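Local coordinates for protein fructosyl amine: oxygen oxidoreductase (Aspergillus fumigatus, PDB 3DJE) that oxidatively deglycates fructosyl amino acids (Amadori products) with the help of a bound FAD cofactor and molecular oxygen, at residues 344-349 with 393-398; 237-242 with 275-280; 39-44 with 178-183; 7-12 with 210-215. All blocks are in the same frame, centred on the assembly; numbering follows the deposited sequence.

Interaction 1 (344-349 with 393-398); sequences EFLIDR and IKWNPD
Asp348 holds CG anti to its backbone N (chi1 -159°), beside the carbonyl carbon, and from there OD2 meets the backbone N of Trp395, while Ile393 sets CG1 between its own N and carbonyl carbon (chi1 65°); CD1, anti beyond it, lies 3.9 Å from CB of Ile347. The carboxylate oxygen OD2 accepts the Trp395 N-H at 2.9 Å through its anti lone pair, a nearly straight bond (164°), and CB of Lys394 and of Trp395 pack close to the same oxygen. The other oxygen, OD1, takes a weak bond from Arg349 N. One step back, Ile347 N donates to Ile393 O at 3.0 Å, and the CA of Leu346 makes a C-H contact to this carbonyl too. Leu346 finishes the apolar side: its CD1 lies 3.6 Å from CA of Trp395 and comes obliquely to the indole. The ammonium of Lys394 turns to Glu391 instead. The segment 393-398 leaves helix 387-393 here, and helix 373-382 packs on both isoleucines. Two backbone N-H groups, one on each segment, are thus answered across the contact, one by a carbonyl and one by a carboxylate, which fixes the chain leaving the helix against strand 346-347, an outermost strand of its sheet.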
# COMPACT_ATOMS: atom_id res chain seq x y z
N GLU A 344 -12.67 -2.18 -0.65
CA GLU A 344 -12.66 -2.10 -2.11
C GLU A 344 -12.21 -0.71 -2.56
O GLU A 344 -12.40 0.28 -1.85
CB GLU A 344 -14.03 -2.41 -2.70
CG GLU A 344 -14.62 -3.77 -2.32
CD GLU A 344 -13.79 -5.00 -2.77
OE1 GLU A 344 -12.82 -4.88 -3.57
OE2 GLU A 344 -14.12 -6.11 -2.30
N PHE A 345 -11.64 -0.62 -3.76
CA PHE A 345 -11.02 0.62 -4.21
C PHE A 345 -12.06 1.68 -4.55
O PHE A 345 -13.25 1.37 -4.76
CB PHE A 345 -10.12 0.37 -5.43
CG PHE A 345 -9.09 -0.70 -5.21
CD1 PHE A 345 -8.49 -0.88 -3.96
CD2 PHE A 345 -8.70 -1.51 -6.28
CE1 PHE A 345 -7.52 -1.88 -3.74
CE2 PHE A 345 -7.73 -2.51 -6.08
CZ PHE A 345 -7.13 -2.69 -4.82
N LEU A 346 -11.62 2.95 -4.58
CA LEU A 346 -12.49 4.07 -4.92
C LEU A 346 -11.87 4.77 -6.14
O LEU A 346 -10.97 5.61 -6.01
CB LEU A 346 -12.64 5.03 -3.73
CG LEU A 346 -13.49 6.28 -3.97
CD1 LEU A 346 -14.82 5.99 -4.70
CD2 LEU A 346 -13.73 6.94 -2.61
N ILE A 347 -12.34 4.36 -7.32
CA ILE A 347 -11.82 4.84 -8.59
C ILE A 347 -13.03 5.18 -9.44
O ILE A 347 -13.78 4.28 -9.84
CB ILE A 347 -10.92 3.77 -9.29
CG1 ILE A 347 -9.66 3.51 -8.45
CG2 ILE A 347 -10.59 4.18 -10.73
CD1 ILE A 347 -8.94 2.20 -8.77
N ASP A 348 -13.27 6.47 -9.65
CA ASP A 348 -14.47 6.93 -10.33
C ASP A 348 -14.32 8.40 -10.64
O ASP A 348 -13.47 9.09 -10.08
CB ASP A 348 -15.68 6.73 -9.41
CG ASP A 348 -17.03 6.68 -10.16
OD1 ASP A 348 -17.11 6.81 -11.41
OD2 ASP A 348 -18.05 6.50 -9.46
N ARG A 349 -15.15 8.88 -11.56
CA ARG A 349 -15.39 10.31 -11.67
C ARG A 349 -16.22 10.73 -10.47
O ARG A 349 -17.06 9.95 -9.98
CB ARG A 349 -16.18 10.61 -12.94
CG ARG A 349 -15.68 9.82 -14.11
CD ARG A 349 -15.11 10.66 -15.18
NE ARG A 349 -16.02 10.71 -16.31
CZ ARG A 349 -16.99 11.60 -16.46
NH1 ARG A 349 -17.19 12.53 -15.52
NH2 ARG A 349 -17.77 11.57 -17.53
N ILE A 393 -16.18 -0.40 -7.52
CA ILE A 393 -15.19 0.65 -7.20
C ILE A 393 -15.76 2.08 -7.30
O ILE A 393 -15.03 3.06 -7.08
CB ILE A 393 -13.94 0.56 -8.11
CG1 ILE A 393 -14.33 0.85 -9.57
CG2 ILE A 393 -13.25 -0.80 -7.92
CD1 ILE A 393 -13.19 0.83 -10.59
N LYS A 394 -17.04 2.20 -7.62
CA LYS A 394 -17.65 3.52 -7.82
C LYS A 394 -17.74 4.36 -6.54
O LYS A 394 -17.64 3.83 -5.44
CB LYS A 394 -19.05 3.38 -8.43
CG LYS A 394 -20.03 2.66 -7.54
CD LYS A 394 -21.41 2.79 -8.13
CE LYS A 394 -22.41 1.94 -7.42
NZ LYS A 394 -23.70 2.03 -8.17
N TRP A 395 -17.92 5.67 -6.72
CA TRP A 395 -18.27 6.57 -5.61
C TRP A 395 -19.45 5.98 -4.86
O TRP A 395 -20.47 5.66 -5.46
CB TRP A 395 -18.62 7.95 -6.18
CG TRP A 395 -18.87 9.00 -5.15
CD1 TRP A 395 -20.09 9.40 -4.66
CD2 TRP A 395 -17.89 9.82 -4.50
NE1 TRP A 395 -19.92 10.41 -3.73
CE2 TRP A 395 -18.58 10.69 -3.62
CE3 TRP A 395 -16.49 9.89 -4.56
CZ2 TRP A 395 -17.92 11.62 -2.80
CZ3 TRP A 395 -15.83 10.84 -3.76
CH2 TRP A 395 -16.55 11.68 -2.89
N ASN A 396 -19.30 5.80 -3.55
CA ASN A 396 -20.24 4.98 -2.77
C ASN A 396 -20.47 5.50 -1.35
O ASN A 396 -20.06 4.85 -0.39
CB ASN A 396 -19.71 3.53 -2.72
CG ASN A 396 -20.81 2.49 -2.48
OD1 ASN A 396 -20.57 1.29 -2.63
ND2 ASN A 396 -22.00 2.93 -2.11
N PRO A 397 -21.14 6.65 -1.20
CA PRO A 397 -21.36 7.14 0.17
C PRO A 397 -22.25 6.21 1.01
O PRO A 397 -22.11 6.16 2.24
CB PRO A 397 -22.04 8.50 -0.04
CG PRO A 397 -22.62 8.43 -1.39
CD PRO A 397 -21.72 7.56 -2.20
N ASP A 398 -23.15 5.48 0.36
CA ASP A 398 -24.10 4.63 1.08
C ASP A 398 -23.46 3.49 1.88
O ASP A 398 -23.97 3.12 2.93
CB ASP A 398 -25.19 4.10 0.13
CG ASP A 398 -26.09 5.21 -0.40
OD1 ASP A 398 -26.17 6.28 0.23
OD2 ASP A 398 -26.73 5.00 -1.46

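Interaction 2 (237-242 with 275-280); sequences TLVHIA and IKICDE. With FSA (1-S-(carboxymethyl)-1-thio-beta-D-fructopyranose), chain D.
Thr237 reaches across to Asp279 at one end of this strand pair, and Asp279 is the side chain to follow. From CB, its CG stands between the backbone N and the carbonyl carbon (chi1 57°), and the end of the side chain comes nearer strand 232-242. OD1 receives the hydroxyl OG1 of Thr237 at 2.6 Å, on the syn side but 27° out of the carboxylate plane, and CB of Thr237 rests nearby at 3.4 Å. OD2 is engaged by Arg312 in a salt bridge, so both oxygens have partners. A water ties the same end together, accepting from Thr237 N and donating to Asp279 O. Farther along, Val239 and Ile277 form a hydrogen-bonded pair, with Ile277 N 2.9 Å from Val239 O, and Ile241 pairs with Ile275 in the same way. On the face of these residues CD1 of Ile241 meets CD1 of Ile277 at 3.7 Å, under helix 307-320. On the other face the imidazole CD2 of His240 lies 3.8 Å from CG of Lys276, whose ammonium goes to Asp50 and Asn52. Just beyond the paired residues, Glu280 grips the bound thiofructopyranose FSA with both oxygens: OE1 takes FSA O3 at 2.5 Å and OE2 takes FSA O4 at 2.7 Å. This is an antiparallel ladder of the large mixed sheet, with one strand running on into the fructosyl-binding pocket beside the flavin.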
# COMPACT_ATOMS: atom_id res chain seq x y z
N THR A 237 3.20 -0.17 10.68
CA THR A 237 4.50 0.00 11.26
C THR A 237 5.50 -0.95 10.59
O THR A 237 5.16 -2.09 10.27
CB THR A 237 4.44 -0.25 12.80
OG1 THR A 237 3.53 -1.33 13.06
CG2 THR A 237 3.91 0.98 13.49
N LEU A 238 6.71 -0.46 10.37
CA LEU A 238 7.77 -1.28 9.77
C LEU A 238 9.13 -0.93 10.36
O LEU A 238 9.37 0.22 10.78
CB LEU A 238 7.78 -1.10 8.24
CG LEU A 238 8.29 0.23 7.66
CD1 LEU A 238 9.80 0.27 7.42
CD2 LEU A 238 7.53 0.58 6.36
N VAL A 239 10.01 -1.92 10.40
CA VAL A 239 11.40 -1.73 10.82
C VAL A 239 12.33 -2.47 9.86
O VAL A 239 11.88 -3.37 9.14
CB VAL A 239 11.67 -2.24 12.28
CG1 VAL A 239 10.68 -1.62 13.26
CG2 VAL A 239 11.64 -3.78 12.36
N HIS A 240 13.60 -2.09 9.85
CA HIS A 240 14.67 -2.87 9.22
C HIS A 240 15.67 -3.33 10.28
O HIS A 240 15.96 -2.60 11.23
CB HIS A 240 15.45 -2.00 8.23
CG HIS A 240 14.65 -1.53 7.04
ND1 HIS A 240 15.25 -0.91 5.96
CD2 HIS A 240 13.33 -1.60 6.75
CE1 HIS A 240 14.32 -0.60 5.07
NE2 HIS A 240 13.15 -1.01 5.52
N ILE A 241 16.21 -4.53 10.07
CA ILE A 241 17.40 -5.01 10.79
C ILE A 241 18.53 -5.25 9.78
O ILE A 241 18.33 -5.96 8.80
CB ILE A 241 17.08 -6.29 11.60
CG1 ILE A 241 16.19 -5.92 12.78
CG2 ILE A 241 18.38 -7.00 12.09
CD1 ILE A 241 15.63 -7.11 13.53
N ALA A 242 19.70 -4.64 10.01
CA ALA A 242 20.85 -4.80 9.12
C ALA A 242 21.68 -6.02 9.47
O ALA A 242 22.23 -6.11 10.58
CB ALA A 242 21.73 -3.56 9.13
N ILE A 275 16.77 -6.61 6.52
CA ILE A 275 15.49 -7.34 6.51
C ILE A 275 14.41 -6.39 6.99
O ILE A 275 14.50 -5.82 8.08
CB ILE A 275 15.52 -8.59 7.44
CG1 ILE A 275 16.52 -9.62 6.91
CG2 ILE A 275 14.11 -9.23 7.56
CD1 ILE A 275 16.84 -10.79 7.90
N LYS A 276 13.38 -6.22 6.17
CA LYS A 276 12.20 -5.46 6.56
C LYS A 276 11.19 -6.37 7.26
O LYS A 276 10.83 -7.44 6.74
CB LYS A 276 11.56 -4.79 5.34
CG LYS A 276 10.40 -3.87 5.73
CD LYS A 276 9.59 -3.49 4.53
CE LYS A 276 8.15 -3.83 4.74
NZ LYS A 276 7.49 -3.92 3.42
N ILE A 277 10.72 -5.92 8.42
CA ILE A 277 9.76 -6.67 9.25
C ILE A 277 8.58 -5.77 9.62
O ILE A 277 8.77 -4.62 10.02
CB ILE A 277 10.42 -7.15 10.58
CG1 ILE A 277 11.69 -7.95 10.29
CG2 ILE A 277 9.44 -7.99 11.41
CD1 ILE A 277 12.88 -7.45 11.06
N CYS A 278 7.37 -6.31 9.48
CA CYS A 278 6.16 -5.63 9.93
C CYS A 278 5.45 -6.48 10.98
O CYS A 278 5.26 -7.68 10.77
CB CYS A 278 5.19 -5.41 8.78
SG CYS A 278 5.78 -4.24 7.54
N ASP A 279 5.06 -5.84 12.08
CA ASP A 279 4.14 -6.44 13.05
C ASP A 279 2.71 -6.26 12.56
O ASP A 279 2.29 -5.14 12.29
CB ASP A 279 4.32 -5.81 14.44
CG ASP A 279 4.13 -4.28 14.46
OD1 ASP A 279 4.79 -3.56 13.65
OD2 ASP A 279 3.34 -3.78 15.30
N GLU A 280 1.96 -7.34 12.43
CA GLU A 280 0.59 -7.23 11.95
C GLU A 280 -0.39 -6.82 13.06
O GLU A 280 -0.28 -7.25 14.21
CB GLU A 280 0.14 -8.53 11.24
CG GLU A 280 -1.27 -8.50 10.60
CD GLU A 280 -1.47 -7.47 9.47
OE1 GLU A 280 -0.47 -6.90 8.96
OE2 GLU A 280 -2.64 -7.23 9.09
OAB FSA D . -1.54 -7.06 0.01
CAL FSA D . -0.74 -7.85 0.54
OAA FSA D . -0.52 -9.00 0.07
CAH FSA D . 0.01 -7.47 1.81
SAK FSA D . -0.52 -5.92 2.46
C1 FSA D . 0.53 -5.98 3.89
C2 FSA D . -0.01 -5.05 5.00
O2 FSA D . 1.05 -4.75 5.92
C3 FSA D . -1.17 -5.70 5.75
O3 FSA D . -0.71 -6.86 6.47
C4 FSA D . -1.88 -4.71 6.68
O4 FSA D . -3.07 -5.32 7.22
C5 FSA D . -2.27 -3.42 5.95
O5 FSA D . -3.33 -3.66 5.03
C6 FSA D . -1.06 -2.85 5.24
O6 FSA D . -0.50 -3.85 4.36
O HOH W 1 2.67 -3.13 10.50

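Interaction 3 (39-44 with 178-183). With FAD (flavin-adenine dinucleotide), chain C.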
# COMPACT_ATOMS: atom_id res chain seq x y z
N TYR A 39 6.81 16.04 -1.70
CA TYR A 39 8.11 15.39 -1.53
C TYR A 39 8.74 15.03 -2.89
O TYR A 39 8.02 14.74 -3.84
CB TYR A 39 7.98 14.12 -0.69
CG TYR A 39 7.61 14.36 0.76
CD1 TYR A 39 8.57 14.30 1.76
CD2 TYR A 39 6.29 14.62 1.12
CE1 TYR A 39 8.23 14.53 3.10
CE2 TYR A 39 5.94 14.86 2.47
CZ TYR A 39 6.92 14.81 3.44
OH TYR A 39 6.58 15.02 4.77
N PRO A 40 10.09 15.00 -2.97
CA PRO A 40 10.71 14.50 -4.20
C PRO A 40 10.35 13.03 -4.42
O PRO A 40 10.11 12.31 -3.46
CB PRO A 40 12.22 14.61 -3.93
CG PRO A 40 12.36 15.42 -2.69
CD PRO A 40 11.09 15.36 -1.94
N VAL A 41 10.25 12.60 -5.68
CA VAL A 41 10.10 11.17 -5.95
C VAL A 41 11.40 10.45 -5.56
O VAL A 41 12.48 10.87 -5.99
CB VAL A 41 9.77 10.89 -7.46
CG1 VAL A 41 9.71 9.39 -7.76
CG2 VAL A 41 8.45 11.56 -7.87
N PRO A 42 11.31 9.37 -4.76
CA PRO A 42 10.11 8.74 -4.19
C PRO A 42 9.71 9.39 -2.87
O PRO A 42 10.55 9.59 -1.99
CB PRO A 42 10.55 7.29 -3.97
CG PRO A 42 12.04 7.40 -3.69
CD PRO A 42 12.54 8.65 -4.39
N SER A 43 8.43 9.72 -2.74
CA SER A 43 8.01 10.50 -1.59
C SER A 43 8.24 9.75 -0.28
O SER A 43 7.90 8.57 -0.17
CB SER A 43 6.53 10.82 -1.70
OG SER A 43 6.07 11.37 -0.48
N ALA A 44 8.75 10.46 0.72
CA ALA A 44 8.98 9.88 2.05
C ALA A 44 7.68 9.48 2.75
O ALA A 44 7.72 8.64 3.66
CB ALA A 44 9.77 10.82 2.92
N PHE A 178 6.84 16.56 -13.54
CA PHE A 178 6.74 16.33 -12.10
C PHE A 178 7.19 17.57 -11.37
O PHE A 178 8.34 18.00 -11.52
CB PHE A 178 7.59 15.14 -11.64
CG PHE A 178 7.00 13.80 -11.98
CD1 PHE A 178 6.37 13.02 -11.00
CD2 PHE A 178 7.07 13.32 -13.28
CE1 PHE A 178 5.82 11.77 -11.33
CE2 PHE A 178 6.52 12.08 -13.62
CZ PHE A 178 5.89 11.30 -12.64
N VAL A 179 6.29 18.14 -10.57
CA VAL A 179 6.59 19.30 -9.75
C VAL A 179 6.54 18.85 -8.29
O VAL A 179 5.47 18.63 -7.73
CB VAL A 179 5.61 20.48 -10.00
CG1 VAL A 179 5.97 21.68 -9.12
CG2 VAL A 179 5.60 20.85 -11.50
N THR A 180 7.72 18.67 -7.71
CA THR A 180 7.83 17.99 -6.43
C THR A 180 8.61 18.80 -5.41
O THR A 180 9.40 19.68 -5.77
CB THR A 180 8.52 16.62 -6.58
OG1 THR A 180 9.86 16.80 -7.05
CG2 THR A 180 7.73 15.71 -7.51
N GLY A 181 8.38 18.48 -4.14
CA GLY A 181 9.00 19.24 -3.07
C GLY A 181 8.05 20.26 -2.49
O GLY A 181 6.97 20.50 -3.02
N THR A 182 8.45 20.83 -1.38
CA THR A 182 7.66 21.83 -0.69
C THR A 182 8.43 23.16 -0.74
O THR A 182 9.65 23.19 -0.46
CB THR A 182 7.38 21.37 0.77
OG1 THR A 182 6.58 20.18 0.76
CG2 THR A 182 6.66 22.45 1.56
N PRO A 183 7.74 24.27 -1.07
CA PRO A 183 6.29 24.42 -1.26
C PRO A 183 5.72 24.14 -2.65
O PRO A 183 4.50 24.06 -2.78
CB PRO A 183 6.06 25.90 -0.94
CG PRO A 183 7.31 26.57 -1.45
CD PRO A 183 8.44 25.56 -1.21
PA FAD C . 0.78 6.76 -1.66
O1A FAD C . 1.68 5.91 -2.45
O2A FAD C . 1.01 6.87 -0.18
O5B FAD C . 0.85 8.18 -2.36
C5B FAD C . 0.21 9.34 -1.84
C4B FAD C . 0.98 10.55 -2.38
O4B FAD C . 0.15 11.67 -2.01
C3B FAD C . 2.31 10.68 -1.60
O3B FAD C . 3.44 10.62 -2.48
C2B FAD C . 2.16 12.07 -0.95
O2B FAD C . 3.41 12.82 -0.94
C1B FAD C . 1.05 12.72 -1.83
N9A FAD C . 0.54 13.93 -1.11
C8A FAD C . 0.29 14.07 0.21
N7A FAD C . -0.10 15.34 0.44
C5A FAD C . -0.09 15.99 -0.73
C6A FAD C . -0.38 17.31 -1.11
N6A FAD C . -0.75 18.22 -0.19
N1A FAD C . -0.27 17.64 -2.41
C2A FAD C . 0.11 16.75 -3.34
N3A FAD C . 0.40 15.49 -3.00
C4A FAD C . 0.30 15.09 -1.71
N1 FAD C . 0.38 -3.20 -0.65
C2 FAD C . 0.66 -4.35 -1.39
O2 FAD C . 0.15 -4.55 -2.49
N3 FAD C . 1.53 -5.30 -0.85
C4 FAD C . 2.12 -5.13 0.40
O4 FAD C . 2.89 -5.99 0.84
C4X FAD C . 1.81 -3.98 1.13
N5 FAD C . 2.37 -3.79 2.40
C5X FAD C . 2.20 -2.57 3.04
C6 FAD C . 2.93 -2.32 4.20
C7 FAD C . 2.83 -1.09 4.84
C7M FAD C . 3.64 -0.88 6.12
C8 FAD C . 2.01 -0.09 4.31
C8M FAD C . 1.95 1.30 4.99
C9 FAD C . 1.28 -0.34 3.14
C9A FAD C . 1.39 -1.58 2.49
N10 FAD C . 0.66 -1.87 1.31
C10 FAD C . 0.95 -3.03 0.60
C1' FAD C . -0.37 -0.94 0.83
C2' FAD C . 0.21 -0.02 -0.24
O2' FAD C . 1.53 0.42 0.16
C3' FAD C . -0.72 1.17 -0.44
O3' FAD C . -2.08 0.69 -0.56
C4' FAD C . -0.39 1.96 -1.71
O4' FAD C . 1.01 2.20 -1.83
C5' FAD C . -1.13 3.31 -1.66
O5' FAD C . -0.87 4.04 -2.87
P FAD C . -1.46 5.52 -3.05
O1P FAD C . -2.93 5.49 -2.79
O2P FAD C . -0.94 6.00 -4.34
O3P FAD C . -0.76 6.38 -1.88
O HOH W 2 11.20 14.39 -7.72
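Val41 and Phe178 meet obliquely, CG2 of the valine standing 4.0 Å from CD1 of the ring. The valine holds CG1 anti to its backbone N (chi1 176°), and CG2, beside that N, is the methyl that reaches the phenyl ring and also approaches CG2 of Thr180. Thr180 has OG1 between its backbone N and carbonyl carbon (chi1 63°), which brings the hydroxyl near CA of Pro40 at 3.8 Å, while its CB packs on Tyr39 O at 3.4 Å. Polar contact between the segments is indirect: a water accepts from Val41 N at 2.9 Å and is hydrogen-bonded to Thr180 OG1 at 2.8 Å. Next to Thr180, Gly181 lies against the Tyr39-Pro40 peptide with backbone angles at which a CB would strike the preceding carbonyl oxygen. On the cofactor side OG of Ser43 donates to the ribose oxygen O2B of FAD at 3.1 Å; the ring of Tyr39 comes near the same oxygen, and its hydroxyl is bonded to Glu301. The loop 39-44 follows strand 33-37, which lies in the sheet between strand 9-12 and the outermost strand 177-180, and helix 160-173 packs against Val41, Pro42 and Phe178.

Interaction 4 (7-12 with 210-215); sequences SSLLIV and AERTFL
Phe214 lays its ring beside strand 9-12, with CD2 4.0 Å from CG1 of Ile11, the two side chains slanting past each other. Its edge points at the Leu10 carbonyl, whose oxygen lies in the ring plane 3.6 Å from CD2, and the same oxygen accepts the Phe214 N-H at 2.8 Å. Val12 N then donates to Phe214 O in an almost linear bond (177°). On the face of Phe214 and Ile11, CD2 of Leu9 packs on CB of Arg212 at 3.8 Å, and the guanidinium of Arg212 curls back so that NH1 reaches Glu211 O from above the carbonyl plane. The opposite face carries Leu10, whose CB touches CB of Ala210 at 3.6 Å, and Val12, which lies side by side with Leu215, CG1 to CD1 at 3.9 Å. Toward the start of the pair the backbone N of Glu211 donates to Ser8 O, and a water accepting from Ser8 N donates to Glu211 OE2. Helices 16-27 and 373-382 pack over the face of Ile11 and Phe214, whereas Val12 touches FAD. Parallel strands at the heart of a sheet, the first leading into a glycine-rich turn and helix 16-27, are characteristic of the Rossmann-type dinucleotide-binding fold of FAD-dependent oxidoreductases.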
# COMPACT_ATOMS: atom_id res chain seq x y z
N SER A 7 -4.76 18.19 -23.83
CA SER A 7 -5.48 18.84 -22.72
C SER A 7 -4.63 18.84 -21.45
O SER A 7 -3.98 17.85 -21.15
CB SER A 7 -6.79 18.14 -22.41
OG SER A 7 -7.75 18.32 -23.43
N SER A 8 -4.68 19.93 -20.70
CA SER A 8 -3.99 20.00 -19.41
C SER A 8 -4.62 19.04 -18.40
O SER A 8 -5.79 19.19 -18.04
CB SER A 8 -3.98 21.43 -18.87
OG SER A 8 -3.40 21.46 -17.57
N LEU A 9 -3.83 18.06 -17.96
CA LEU A 9 -4.27 17.08 -16.95
C LEU A 9 -3.38 17.24 -15.73
O LEU A 9 -2.17 17.39 -15.86
CB LEU A 9 -4.18 15.65 -17.48
CG LEU A 9 -4.87 15.36 -18.81
CD1 LEU A 9 -4.66 13.89 -19.17
CD2 LEU A 9 -6.36 15.65 -18.68
N LEU A 10 -4.00 17.21 -14.56
CA LEU A 10 -3.28 17.44 -13.31
C LEU A 10 -3.47 16.25 -12.40
O LEU A 10 -4.60 15.80 -12.21
CB LEU A 10 -3.83 18.68 -12.62
CG LEU A 10 -3.09 19.16 -11.37
CD1 LEU A 10 -1.66 19.57 -11.71
CD2 LEU A 10 -3.85 20.33 -10.77
N ILE A 11 -2.37 15.72 -11.86
CA ILE A 11 -2.45 14.63 -10.88
C ILE A 11 -1.97 15.14 -9.54
O ILE A 11 -0.84 15.65 -9.44
CB ILE A 11 -1.61 13.41 -11.29
CG1 ILE A 11 -2.09 12.88 -12.64
CG2 ILE A 11 -1.65 12.32 -10.21
CD1 ILE A 11 -1.15 11.87 -13.24
N VAL A 12 -2.82 15.03 -8.52
CA VAL A 12 -2.44 15.40 -7.15
C VAL A 12 -1.93 14.16 -6.43
O VAL A 12 -2.71 13.25 -6.09
CB VAL A 12 -3.62 16.05 -6.37
CG1 VAL A 12 -3.21 16.37 -4.88
CG2 VAL A 12 -4.10 17.31 -7.07
N ALA A 210 -6.52 22.93 -14.84
CA ALA A 210 -6.50 21.73 -15.66
C ALA A 210 -7.88 21.37 -16.14
O ALA A 210 -8.86 21.62 -15.45
CB ALA A 210 -5.91 20.59 -14.88
N GLU A 211 -7.94 20.76 -17.32
CA GLU A 211 -9.18 20.23 -17.86
C GLU A 211 -9.74 19.05 -17.04
O GLU A 211 -10.95 18.88 -16.93
CB GLU A 211 -8.97 19.83 -19.32
CG GLU A 211 -8.75 21.01 -20.26
CD GLU A 211 -8.95 20.61 -21.73
OE1 GLU A 211 -9.83 19.76 -22.00
OE2 GLU A 211 -8.23 21.14 -22.61
N ARG A 212 -8.84 18.22 -16.51
CA ARG A 212 -9.20 17.15 -15.57
C ARG A 212 -8.16 17.11 -14.47
O ARG A 212 -6.97 17.33 -14.73
CB ARG A 212 -9.23 15.77 -16.24
CG ARG A 212 -10.29 15.61 -17.33
CD ARG A 212 -11.69 15.60 -16.76
NE ARG A 212 -12.69 15.29 -17.77
CZ ARG A 212 -13.17 16.17 -18.66
NH1 ARG A 212 -12.76 17.43 -18.65
NH2 ARG A 212 -14.06 15.78 -19.56
N THR A 213 -8.61 16.85 -13.25
CA THR A 213 -7.76 16.71 -12.07
C THR A 213 -7.98 15.32 -11.49
O THR A 213 -9.13 14.92 -11.26
CB THR A 213 -8.12 17.78 -11.00
OG1 THR A 213 -7.92 19.10 -11.55
CG2 THR A 213 -7.30 17.62 -9.73
N PHE A 214 -6.88 14.58 -11.26
CA PHE A 214 -6.92 13.28 -10.63
C PHE A 214 -6.45 13.44 -9.20
O PHE A 214 -5.38 13.98 -8.97
CB PHE A 214 -5.95 12.31 -11.32
CG PHE A 214 -6.31 11.99 -12.76
CD1 PHE A 214 -6.98 10.81 -13.07
CD2 PHE A 214 -5.95 12.85 -13.79
CE1 PHE A 214 -7.29 10.49 -14.40
CE2 PHE A 214 -6.27 12.54 -15.12
CZ PHE A 214 -6.94 11.35 -15.42
N LEU A 215 -7.24 12.94 -8.25
CA LEU A 215 -6.86 13.00 -6.85
C LEU A 215 -6.29 11.63 -6.44
O LEU A 215 -7.03 10.65 -6.32
CB LEU A 215 -8.05 13.42 -6.00
CG LEU A 215 -7.80 13.57 -4.50
CD1 LEU A 215 -6.65 14.55 -4.25
CD2 LEU A 215 -9.07 14.04 -3.82
O HOH W 3 -6.17 22.23 -21.72

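Three of the contacts share one six-stranded sheet. Interaction 4 joins two of its inner strands, while interactions 1 and 3 lie at its outermost strands, 346-347 and 177-180, with centres about 27 Å apart. Interaction 4 is about 19 Å from interaction 1 and 17 Å from interaction 3, centre to centre. Interaction 2 belongs to the other, larger sheet, its centre about 36 Å from that of interaction 4. In sequence, both segments of interaction 3 fall between those of interaction 4; interactions 2 and 1 follow in series. Interactions 3 and 4 touch FAD; interaction 2 reaches the bound sugar analogue through Glu280, and its Leu238 side chain also comes within about 4 Å of FAD.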